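Local coordinates for endo-beta-1,2-glucanase (Talaromyces funiculosus, PDB 6IMV), which hydrolyses beta-1,2-glucans as an endo-acting glycoside hydrolase and has been crystallised with the beta-1,2-linked disaccharide sophorose, at residues A[167-171]-A[198-202]; A[123-128]-A[194-198]; A[174-179]-A[450-455]. All coordinates share one frame; numbering follows the deposited sequence.

Interaction 1: residues A[167-171]-A[198-202]; sequences GELLW and WMDYT. With NAG (2-acetamido-2-deoxy-beta-D-glucopyranose), chain F.
Leu170 and Met199 mark the closest backbone approach, with CA atoms 6.7 Å apart, where segments 167-171 and 198-202, parts of helices 163-182 and 186-210, run roughly antiparallel at 136° between their N-to-C directions. The local axes stay 11.1 Å apart, and this spacing leaves room for a layer of large side chains between them. Leu170 does most of the touching. Its CD2 methyl lies 3.8 Å from CZ3 of Trp198 and 3.4 Å from OG1 of Thr202. Leu169 reaches the same indole from the neighbouring helix position, its CD2 being 3.9 Å from Trp198 CH2. With CG of Trp198 anti to the backbone N (chi1 174°), the benzo end of the indole reaches over to helix 163-182, and the side chains of both leucines cross that of Trp198 at about a right angle. No hydrogen bond joins the two segments. The hydroxyl of Thr202 instead turns back into its own helix, giving its proton to Met199 O at 2.6 Å; the donor stands 17° out of the carbonyl plane. The same oxygen still touches CD2 of Leu170, with the threonine CG2 beside it, and Trp257 adds a weak bond from its indole nitrogen. Met199 lies alongside, its SD 3.8 Å from the carbonyl oxygen of Leu170. On another part of helix 186-210, one face of the Tyr201 ring lies against the N-acetylglucosamine of a glycan attached to the protein. The sugar's N2 sits 3.6 Å above the plane of that ring, toward the rim. Helix 80-94 meets Leu169 and helix 252-261 meets Leu170 and Met199, adding to the packing round these three side chains. Two successive antiparallel helices joined by a short connection form an alpha-hairpin, consistent with the (alpha/alpha)6 barrel of this glycoside hydrolase family.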
loop_
_atom_site.group_PDB
_atom_site.type_symbol
_atom_site.label_atom_id
_atom_site.label_comp_id
_atom_site.label_asym_id
_atom_site.label_seq_id
_atom_site.Cartn_x
_atom_site.Cartn_y
_atom_site.Cartn_z
ATOM N N GLY A 167 4.657 -3.986 -9.690
ATOM C CA GLY A 167 5.861 -3.387 -9.096
ATOM C C GLY A 167 5.858 -3.516 -7.582
ATOM O O GLY A 167 6.876 -3.873 -6.963
ATOM N N GLU A 168 4.693 -3.251 -6.986
ATOM C CA GLU A 168 4.498 -3.349 -5.533
ATOM C C GLU A 168 4.716 -4.793 -5.064
ATOM O O GLU A 168 5.433 -5.016 -4.091
ATOM C CB GLU A 168 3.118 -2.827 -5.134
ATOM C CG GLU A 168 2.953 -1.339 -5.394
ATOM C CD GLU A 168 1.549 -0.784 -5.220
ATOM O OE1 GLU A 168 0.592 -1.566 -5.289
ATOM O OE2 GLU A 168 1.423 0.429 -5.017
ATOM N N LEU A 169 4.109 -5.760 -5.756
ATOM C CA LEU A 169 4.200 -7.162 -5.366
ATOM C C LEU A 169 5.649 -7.660 -5.442
ATOM O O LEU A 169 6.107 -8.395 -4.560
ATOM C CB LEU A 169 3.286 -7.996 -6.266
ATOM C CG LEU A 169 3.338 -9.512 -6.060
ATOM C CD1 LEU A 169 3.104 -9.899 -4.609
ATOM C CD2 LEU A 169 2.328 -10.197 -6.961
ATOM N N LEU A 170 6.367 -7.285 -6.503
ATOM C CA LEU A 170 7.674 -7.869 -6.778
ATOM C C LEU A 170 8.679 -7.519 -5.673
ATOM O O LEU A 170 9.413 -8.404 -5.205
ATOM C CB LEU A 170 8.148 -7.424 -8.161
ATOM C CG LEU A 170 7.437 -8.129 -9.309
ATOM C CD1 LEU A 170 7.653 -7.394 -10.621
ATOM C CD2 LEU A 170 7.898 -9.576 -9.405
ATOM N N TRP A 171 8.697 -6.261 -5.226
ATOM C CA TRP A 171 9.629 -5.857 -4.156
ATOM C C TRP A 171 9.167 -6.438 -2.812
ATOM O O TRP A 171 9.991 -6.681 -1.935
ATOM C CB TRP A 171 9.824 -4.335 -4.120
ATOM C CG TRP A 171 10.600 -3.834 -5.299
ATOM C CD1 TRP A 171 10.103 -3.159 -6.376
ATOM C CD2 TRP A 171 12.011 -4.004 -5.550
ATOM N NE1 TRP A 171 11.104 -2.892 -7.268
ATOM C CE2 TRP A 171 12.285 -3.395 -6.789
ATOM C CE3 TRP A 171 13.062 -4.607 -4.851
ATOM C CZ2 TRP A 171 13.562 -3.364 -7.343
ATOM C CZ3 TRP A 171 14.327 -4.593 -5.400
ATOM C CH2 TRP A 171 14.573 -3.967 -6.623
ATOM N N TRP A 198 9.792 -17.885 -8.999
ATOM C CA TRP A 198 8.641 -17.135 -9.505
ATOM C C TRP A 198 9.085 -15.705 -9.851
ATOM O O TRP A 198 8.838 -15.210 -10.939
ATOM C CB TRP A 198 7.463 -17.144 -8.507
ATOM C CG TRP A 198 6.340 -16.259 -8.955
ATOM C CD1 TRP A 198 5.321 -16.588 -9.801
ATOM C CD2 TRP A 198 6.170 -14.863 -8.648
ATOM N NE1 TRP A 198 4.541 -15.493 -10.051
ATOM C CE2 TRP A 198 5.028 -14.426 -9.347
ATOM C CE3 TRP A 198 6.873 -13.940 -7.859
ATOM C CZ2 TRP A 198 4.567 -13.112 -9.268
ATOM C CZ3 TRP A 198 6.413 -12.643 -7.780
ATOM C CH2 TRP A 198 5.281 -12.238 -8.483
ATOM N N MET A 199 9.760 -15.056 -8.899
ATOM C CA MET A 199 10.164 -13.664 -9.016
ATOM C C MET A 199 11.129 -13.496 -10.193
ATOM O O MET A 199 11.033 -12.520 -10.957
ATOM C CB MET A 199 10.849 -13.211 -7.726
ATOM C CG MET A 199 11.087 -11.735 -7.648
ATOM S SD MET A 199 11.836 -11.266 -6.074
ATOM C CE MET A 199 13.475 -11.968 -6.261
ATOM N N ASP A 200 12.052 -14.450 -10.340
ATOM C CA ASP A 200 13.085 -14.392 -11.377
ATOM C C ASP A 200 12.447 -14.505 -12.767
ATOM O O ASP A 200 12.941 -13.908 -13.725
ATOM C CB ASP A 200 14.166 -15.466 -11.185
ATOM C CG ASP A 200 15.142 -15.169 -10.059
ATOM O OD1 ASP A 200 15.184 -14.013 -9.608
ATOM O OD2 ASP A 200 15.852 -16.104 -9.633
ATOM N N TYR A 201 11.350 -15.258 -12.879
ATOM C CA TYR A 201 10.705 -15.441 -14.176
ATOM C C TYR A 201 10.186 -14.094 -14.710
ATOM O O TYR A 201 10.289 -13.818 -15.922
ATOM C CB TYR A 201 9.609 -16.504 -14.095
ATOM C CG TYR A 201 8.861 -16.674 -15.390
ATOM C CD1 TYR A 201 9.498 -17.160 -16.522
ATOM C CD2 TYR A 201 7.533 -16.300 -15.499
ATOM C CE1 TYR A 201 8.829 -17.296 -17.727
ATOM C CE2 TYR A 201 6.843 -16.444 -16.691
ATOM C CZ TYR A 201 7.496 -16.938 -17.808
ATOM O OH TYR A 201 6.808 -17.051 -18.976
ATOM N N THR A 202 9.647 -13.245 -13.824
ATOM C CA THR A 202 9.130 -11.926 -14.241
ATOM C C THR A 202 10.242 -11.053 -14.845
ATOM O O THR A 202 9.967 -10.189 -15.670
ATOM C CB THR A 202 8.463 -11.154 -13.092
ATOM O OG1 THR A 202 9.453 -10.762 -12.135
ATOM C CG2 THR A 202 7.353 -11.941 -12.434
HETATM C C1 NAG F . 5.124 -19.876 -16.347
HETATM C C2 NAG F . 6.342 -20.567 -15.777
HETATM C C3 NAG F . 7.407 -20.685 -16.857
HETATM C C4 NAG F . 6.854 -21.370 -18.098
HETATM C C5 NAG F . 5.602 -20.630 -18.522
HETATM C C6 NAG F . 4.937 -21.209 -19.768
HETATM C C7 NAG F . 7.115 -20.272 -13.475
HETATM C C8 NAG F . 7.622 -19.266 -12.486
HETATM N N2 NAG F . 6.831 -19.792 -14.667
HETATM O O3 NAG F . 8.507 -21.403 -16.326
HETATM O O4 NAG F . 7.816 -21.326 -19.162
HETATM O O5 NAG F . 4.689 -20.673 -17.433
HETATM O O6 NAG F . 4.025 -22.221 -19.330
HETATM O O7 NAG F . 7.004 -21.442 -13.184
#

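Interaction 2: residues A[123-128]-A[194-198]; sequences KLQTYL and KWQTW. With NAG (2-acetamido-2-deoxy-beta-D-glucopyranose), chain F.
Tyr127, Trp195 and Trp198 form an aromatic cluster joining helix 112-133 to helix 186-210, consistent with an alpha/alpha barrel; segments 123-128 and 194-198 run at only 30° to each other. CG of Tyr127 stands anti to the carbonyl carbon (chi1 -84°), which turns the ring toward both indoles. Its CB faces NE1 of Trp198, and CG comes beneath CH2 of Trp195. Further out, CD2 points at the face of Trp198, reaching CE2 at 3.5 Å. Next, CE2 meets Trp195 CH2 at 3.6 Å, and CZ still borders that CH2. At the tip, the hydroxyl leaves the cluster and bonds to Glu83. Two T-shaped stacks result: the edge of Trp195 is turned to a face of Tyr127 (planes at 79°), and the edge of Tyr127 to a face of Trp198, so the rings probably limit one another's rotation. A water accepts from Trp198 NE1 and donates to Tyr127 O, each bond 3.0 Å. Leu124 CD2 presses against CB of Lys194 at 3.4 Å, tighter than usual for two carbons, and Leu128 CD2 lies at the edge of Trp198, near the N-acetylglucosamine. Trp195 gives its own NE1 to the carbonyl of Met120. Over the centre of its six-membered ring stands Leu124 CD1, 3.8 Å from the centroid.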
loop_
_atom_site.group_PDB
_atom_site.type_symbol
_atom_site.label_atom_id
_atom_site.label_comp_id
_atom_site.label_asym_id
_atom_site.label_seq_id
_atom_site.Cartn_x
_atom_site.Cartn_y
_atom_site.Cartn_z
ATOM N N LYS A 123 -0.138 -20.000 -1.508
ATOM C CA LYS A 123 -0.266 -18.862 -2.438
ATOM C C LYS A 123 0.566 -19.121 -3.694
ATOM O O LYS A 123 0.055 -18.943 -4.797
ATOM C CB LYS A 123 0.170 -17.550 -1.778
ATOM C CG LYS A 123 0.169 -16.325 -2.687
ATOM C CD LYS A 123 0.798 -15.095 -2.054
ATOM C CE LYS A 123 0.021 -14.542 -0.876
ATOM N NZ LYS A 123 -1.371 -14.194 -1.233
ATOM N N LEU A 124 1.828 -19.543 -3.519
ATOM C CA LEU A 124 2.729 -19.772 -4.646
ATOM C C LEU A 124 2.128 -20.824 -5.589
ATOM O O LEU A 124 2.175 -20.662 -6.804
ATOM C CB LEU A 124 4.106 -20.230 -4.153
ATOM C CG LEU A 124 5.131 -20.473 -5.268
ATOM C CD1 LEU A 124 5.254 -19.258 -6.190
ATOM C CD2 LEU A 124 6.485 -20.828 -4.696
ATOM N N GLN A 125 1.587 -21.904 -5.012
ATOM C CA GLN A 125 0.947 -22.967 -5.800
ATOM C C GLN A 125 -0.119 -22.339 -6.721
ATOM O O GLN A 125 -0.166 -22.638 -7.909
ATOM C CB GLN A 125 0.365 -24.051 -4.889
ATOM C CG GLN A 125 1.429 -24.858 -4.161
ATOM C CD GLN A 125 0.863 -25.919 -3.250
ATOM O OE1 GLN A 125 -0.010 -26.691 -3.624
ATOM N NE2 GLN A 125 1.379 -25.976 -2.035
ATOM N N THR A 126 -0.937 -21.433 -6.167
ATOM C CA THR A 126 -2.012 -20.767 -6.898
ATOM C C THR A 126 -1.448 -19.868 -8.009
ATOM O O THR A 126 -1.971 -19.876 -9.143
ATOM C CB THR A 126 -2.908 -19.973 -5.946
ATOM O OG1 THR A 126 -3.342 -20.874 -4.917
ATOM C CG2 THR A 126 -4.087 -19.345 -6.654
ATOM N N TYR A 127 -0.399 -19.095 -7.692
ATOM C CA TYR A 127 0.301 -18.253 -8.668
ATOM C C TYR A 127 0.741 -19.103 -9.867
ATOM O O TYR A 127 0.608 -18.676 -11.007
ATOM C CB TYR A 127 1.536 -17.581 -8.056
ATOM C CG TYR A 127 1.326 -16.297 -7.284
ATOM C CD1 TYR A 127 0.226 -16.096 -6.458
ATOM C CD2 TYR A 127 2.294 -15.306 -7.314
ATOM C CE1 TYR A 127 0.076 -14.922 -5.731
ATOM C CE2 TYR A 127 2.163 -14.129 -6.593
ATOM C CZ TYR A 127 1.051 -13.936 -5.795
ATOM O OH TYR A 127 0.942 -12.775 -5.091
ATOM N N LEU A 128 1.279 -20.300 -9.588
ATOM C CA LEU A 128 1.872 -21.156 -10.616
ATOM C C LEU A 128 0.778 -21.803 -11.487
ATOM O O LEU A 128 0.968 -21.925 -12.698
ATOM C CB LEU A 128 2.772 -22.210 -9.956
ATOM C CG LEU A 128 4.050 -21.691 -9.285
ATOM C CD1 LEU A 128 4.972 -22.834 -8.890
ATOM C CD2 LEU A 128 4.816 -20.712 -10.162
ATOM N N LYS A 194 11.688 -21.223 -4.001
ATOM C CA LYS A 194 10.566 -21.393 -4.933
ATOM C C LYS A 194 9.989 -20.020 -5.311
ATOM O O LYS A 194 9.670 -19.782 -6.465
ATOM C CB LYS A 194 9.499 -22.300 -4.321
ATOM C CG LYS A 194 9.944 -23.726 -4.025
ATOM C CD LYS A 194 8.910 -24.493 -3.235
ATOM C CE LYS A 194 9.416 -25.826 -2.743
ATOM N NZ LYS A 194 8.315 -26.599 -2.128
ATOM N N TRP A 195 9.885 -19.115 -4.326
ATOM C CA TRP A 195 9.448 -17.744 -4.574
ATOM C C TRP A 195 10.477 -17.004 -5.435
ATOM O O TRP A 195 10.083 -16.204 -6.299
ATOM C CB TRP A 195 9.124 -16.993 -3.276
ATOM C CG TRP A 195 7.706 -17.206 -2.841
ATOM C CD1 TRP A 195 7.270 -18.039 -1.853
ATOM C CD2 TRP A 195 6.522 -16.647 -3.438
ATOM N NE1 TRP A 195 5.905 -18.022 -1.779
ATOM C CE2 TRP A 195 5.414 -17.173 -2.734
ATOM C CE3 TRP A 195 6.283 -15.759 -4.493
ATOM C CZ2 TRP A 195 4.097 -16.831 -3.046
ATOM C CZ3 TRP A 195 4.980 -15.416 -4.797
ATOM C CH2 TRP A 195 3.903 -15.945 -4.081
ATOM N N GLN A 196 11.769 -17.285 -5.225
ATOM C CA GLN A 196 12.843 -16.672 -6.017
ATOM C C GLN A 196 12.656 -17.059 -7.497
ATOM O O GLN A 196 12.783 -16.216 -8.389
ATOM C CB GLN A 196 14.222 -17.055 -5.458
ATOM C CG GLN A 196 15.404 -16.460 -6.227
ATOM C CD GLN A 196 15.742 -15.032 -5.856
ATOM O OE1 GLN A 196 15.926 -14.689 -4.683
ATOM N NE2 GLN A 196 15.866 -14.179 -6.867
ATOM N N THR A 197 12.313 -18.329 -7.745
ATOM C CA THR A 197 12.053 -18.834 -9.102
ATOM C C THR A 197 10.893 -18.061 -9.744
ATOM O O THR A 197 10.985 -17.660 -10.913
ATOM C CB THR A 197 11.796 -20.343 -9.075
ATOM O OG1 THR A 197 12.997 -20.908 -8.557
ATOM C CG2 THR A 197 11.487 -20.937 -10.433
ATOM N N TRP A 198 9.792 -17.885 -8.999
ATOM C CA TRP A 198 8.641 -17.135 -9.505
ATOM C C TRP A 198 9.085 -15.705 -9.851
ATOM O O TRP A 198 8.838 -15.210 -10.939
ATOM C CB TRP A 198 7.463 -17.144 -8.507
ATOM C CG TRP A 198 6.340 -16.259 -8.955
ATOM C CD1 TRP A 198 5.321 -16.588 -9.801
ATOM C CD2 TRP A 198 6.170 -14.863 -8.648
ATOM N NE1 TRP A 198 4.541 -15.493 -10.051
ATOM C CE2 TRP A 198 5.028 -14.426 -9.347
ATOM C CE3 TRP A 198 6.873 -13.940 -7.859
ATOM C CZ2 TRP A 198 4.567 -13.112 -9.268
ATOM C CZ3 TRP A 198 6.413 -12.643 -7.780
ATOM C CH2 TRP A 198 5.281 -12.238 -8.483
HETATM C C1 NAG F . 5.124 -19.876 -16.347
HETATM C C2 NAG F . 6.342 -20.567 -15.777
HETATM C C3 NAG F . 7.407 -20.685 -16.857
HETATM C C4 NAG F . 6.854 -21.370 -18.098
HETATM C C5 NAG F . 5.602 -20.630 -18.522
HETATM C C6 NAG F . 4.937 -21.209 -19.768
HETATM C C7 NAG F . 7.115 -20.272 -13.475
HETATM C C8 NAG F . 7.622 -19.266 -12.486
HETATM N N2 NAG F . 6.831 -19.792 -14.667
HETATM O O3 NAG F . 8.507 -21.403 -16.326
HETATM O O4 NAG F . 7.816 -21.326 -19.162
HETATM O O5 NAG F . 4.689 -20.673 -17.433
HETATM O O6 NAG F . 4.025 -22.221 -19.330
HETATM O O7 NAG F . 7.004 -21.442 -13.184
HETATM O O HOH W 1 2.354 -16.417 -11.853
#

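Interaction 3: residues A[174-179]-A[450-455]; sequences YAFIQA and LVSQKM
Tyr174 and Lys454 lead a near-perpendicular crossing, segments 174-179 and 450-455 lying at 79° between N-to-C directions, which brings helix 448-457 onto helix 163-182 of the probable alpha/alpha barrel. The nearest CA atoms, of Ala175 and Val451, are 5.0 Å apart, and the small alanine is consistent with an axis distance of 8.4 Å; its CB meets Val451 CG2 at 3.8 Å. Beside this point the packing is tight. The aliphatic chain of Lys454 lies across one face of the Tyr174 ring, with CD 3.6 Å from the centroid and 9° off the normal, a CH-pi contact. Its amino group is too distant for more than a weak cation-pi attraction and pairs with Glu458. With CG anti to the backbone N (chi1 -168°), the tyrosine ring lies under that chain, its edge toward Val451 O, and the hydroxyl bonds to Glu458. Replacing Tyr174 by a leucine, which removes ring and hydroxyl together, would probably open a gap beneath Lys454 and leave Glu458 without the hydroxyl that bonds it. Another edge of the contact is partly exposed. There Leu450 spreads its methyls over Ala179, while Gln178 NE2 bonds Asn182 OD1 and Gln453 OE1 bonds Asn182 ND2; Gln178 itself remains well covered. A water spans from its amide to the lysine end, donating to Gln178 OE1 and accepting from Lys454 NZ, each bond 2.8 Å long.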
loop_
_atom_site.group_PDB
_atom_site.type_symbol
_atom_site.label_atom_id
_atom_site.label_comp_id
_atom_site.label_asym_id
_atom_site.label_seq_id
_atom_site.Cartn_x
_atom_site.Cartn_y
_atom_site.Cartn_z
ATOM N N TYR A 174 10.532 -9.898 -2.955
ATOM C CA TYR A 174 11.980 -9.704 -2.791
ATOM C C TYR A 174 12.317 -9.649 -1.292
ATOM O O TYR A 174 13.209 -10.375 -0.818
ATOM C CB TYR A 174 12.382 -8.442 -3.560
ATOM C CG TYR A 174 13.852 -8.187 -3.781
ATOM C CD1 TYR A 174 14.485 -8.623 -4.936
ATOM C CD2 TYR A 174 14.584 -7.409 -2.898
ATOM C CE1 TYR A 174 15.817 -8.332 -5.186
ATOM C CE2 TYR A 174 15.919 -7.109 -3.133
ATOM C CZ TYR A 174 16.541 -7.579 -4.277
ATOM O OH TYR A 174 17.855 -7.280 -4.512
ATOM N N ALA A 175 11.564 -8.833 -0.542
ATOM C CA ALA A 175 11.696 -8.727 0.931
ATOM C C ALA A 175 11.434 -10.075 1.614
ATOM O O ALA A 175 12.200 -10.490 2.497
ATOM C CB ALA A 175 10.757 -7.682 1.469
ATOM N N PHE A 176 10.329 -10.724 1.236
ATOM C CA PHE A 176 9.902 -11.958 1.877
ATOM C C PHE A 176 10.994 -13.022 1.740
ATOM O O PHE A 176 11.272 -13.755 2.691
ATOM C CB PHE A 176 8.591 -12.484 1.288
ATOM C CG PHE A 176 8.206 -13.826 1.844
ATOM C CD1 PHE A 176 7.531 -13.922 3.050
ATOM C CD2 PHE A 176 8.565 -14.995 1.188
ATOM C CE1 PHE A 176 7.205 -15.163 3.578
ATOM C CE2 PHE A 176 8.238 -16.233 1.717
ATOM C CZ PHE A 176 7.549 -16.315 2.905
ATOM N N ILE A 177 11.564 -13.116 0.537
ATOM C CA ILE A 177 12.623 -14.075 0.238
ATOM C C ILE A 177 13.785 -13.847 1.205
ATOM O O ILE A 177 14.280 -14.809 1.798
ATOM C CB ILE A 177 13.067 -13.976 -1.232
ATOM C CG1 ILE A 177 12.021 -14.590 -2.162
ATOM C CG2 ILE A 177 14.446 -14.587 -1.450
ATOM C CD1 ILE A 177 12.126 -14.098 -3.587
ATOM N N GLN A 178 14.204 -12.581 1.349
ATOM C CA GLN A 178 15.286 -12.226 2.240
ATOM C C GLN A 178 14.924 -12.609 3.687
ATOM O O GLN A 178 15.754 -13.185 4.398
ATOM C CB GLN A 178 15.634 -10.743 2.140
ATOM C CG GLN A 178 16.881 -10.366 2.916
ATOM C CD GLN A 178 18.094 -11.124 2.427
ATOM O OE1 GLN A 178 18.449 -11.084 1.255
ATOM N NE2 GLN A 178 18.735 -11.846 3.328
ATOM N N ALA A 179 13.704 -12.276 4.119
ATOM C CA ALA A 179 13.263 -12.551 5.486
ATOM C C ALA A 179 13.327 -14.059 5.770
ATOM O O ALA A 179 13.811 -14.477 6.810
ATOM C CB ALA A 179 11.864 -12.025 5.703
ATOM N N LEU A 450 14.773 -5.048 4.789
ATOM C CA LEU A 450 14.957 -6.351 4.157
ATOM C C LEU A 450 15.399 -6.192 2.694
ATOM O O LEU A 450 16.305 -6.896 2.233
ATOM C CB LEU A 450 13.652 -7.141 4.256
ATOM C CG LEU A 450 13.370 -7.752 5.624
ATOM C CD1 LEU A 450 11.907 -8.136 5.759
ATOM C CD2 LEU A 450 14.271 -8.952 5.872
ATOM N N VAL A 451 14.769 -5.266 1.973
ATOM C CA VAL A 451 15.042 -5.074 0.560
ATOM C C VAL A 451 16.474 -4.549 0.407
ATOM O O VAL A 451 17.218 -5.016 -0.447
ATOM C CB VAL A 451 13.991 -4.149 -0.081
ATOM C CG1 VAL A 451 14.418 -3.636 -1.449
ATOM C CG2 VAL A 451 12.645 -4.850 -0.156
ATOM N N SER A 452 16.851 -3.590 1.260
ATOM C CA SER A 452 18.188 -3.003 1.267
ATOM C C SER A 452 19.264 -4.090 1.465
ATOM O O SER A 452 20.321 -4.077 0.817
ATOM C CB SER A 452 18.240 -1.919 2.337
ATOM O OG SER A 452 19.555 -1.471 2.532
ATOM N N GLN A 453 19.000 -5.041 2.364
ATOM C CA GLN A 453 19.958 -6.119 2.645
ATOM C C GLN A 453 20.239 -6.924 1.367
ATOM O O GLN A 453 21.390 -7.173 1.007
ATOM C CB GLN A 453 19.403 -7.010 3.750
ATOM C CG GLN A 453 20.352 -8.114 4.183
ATOM C CD GLN A 453 19.633 -9.110 5.057
ATOM O OE1 GLN A 453 18.540 -8.844 5.561
ATOM N NE2 GLN A 453 20.247 -10.269 5.240
ATOM N N LYS A 454 19.166 -7.302 0.668
ATOM C CA LYS A 454 19.246 -8.150 -0.519
ATOM C C LYS A 454 19.838 -7.340 -1.683
ATOM O O LYS A 454 20.641 -7.856 -2.456
ATOM C CB LYS A 454 17.858 -8.728 -0.811
ATOM C CG LYS A 454 17.793 -9.812 -1.880
ATOM C CD LYS A 454 16.436 -10.496 -1.918
ATOM C CE LYS A 454 16.217 -11.332 -3.163
ATOM N NZ LYS A 454 17.202 -12.435 -3.270
ATOM N N MET A 455 19.459 -6.061 -1.791
ATOM C CA MET A 455 20.014 -5.172 -2.821
ATOM C C MET A 455 21.538 -5.062 -2.655
ATOM O O MET A 455 22.281 -5.092 -3.642
ATOM C CB MET A 455 19.391 -3.775 -2.750
ATOM C CG MET A 455 17.945 -3.727 -3.225
ATOM S SD MET A 455 17.302 -2.031 -3.198
ATOM C CE MET A 455 17.879 -1.446 -4.788
HETATM O O HOH W 2 17.802 -13.104 -0.582
#

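Overall arrangement
Helix 163-182 serves interactions 1 and 3, and helix 186-210 serves interactions 1 and 2, so interaction 1 is the shared member, with Trp198 common to interactions 1 and 2. Its centre lies about 10 Å from that of interaction 2 and about 12 Å from that of interaction 3, whereas the latter two are about 17 Å apart. Direct contacts link all three: Leu169 CD2 approaches Tyr127 OH at 3.5 Å, Met199 SD approaches Tyr174 CA at 3.6 Å, and Gln196 OE1 probably hydrogen-bonds Lys454 NZ at 3.0 Å. The side chain of Leu169 is about 11 Å from a bound beta-D-glucopyranose and that of Tyr127 about 14 Å, which places interactions 1 and 2 outside direct contact with that sugar.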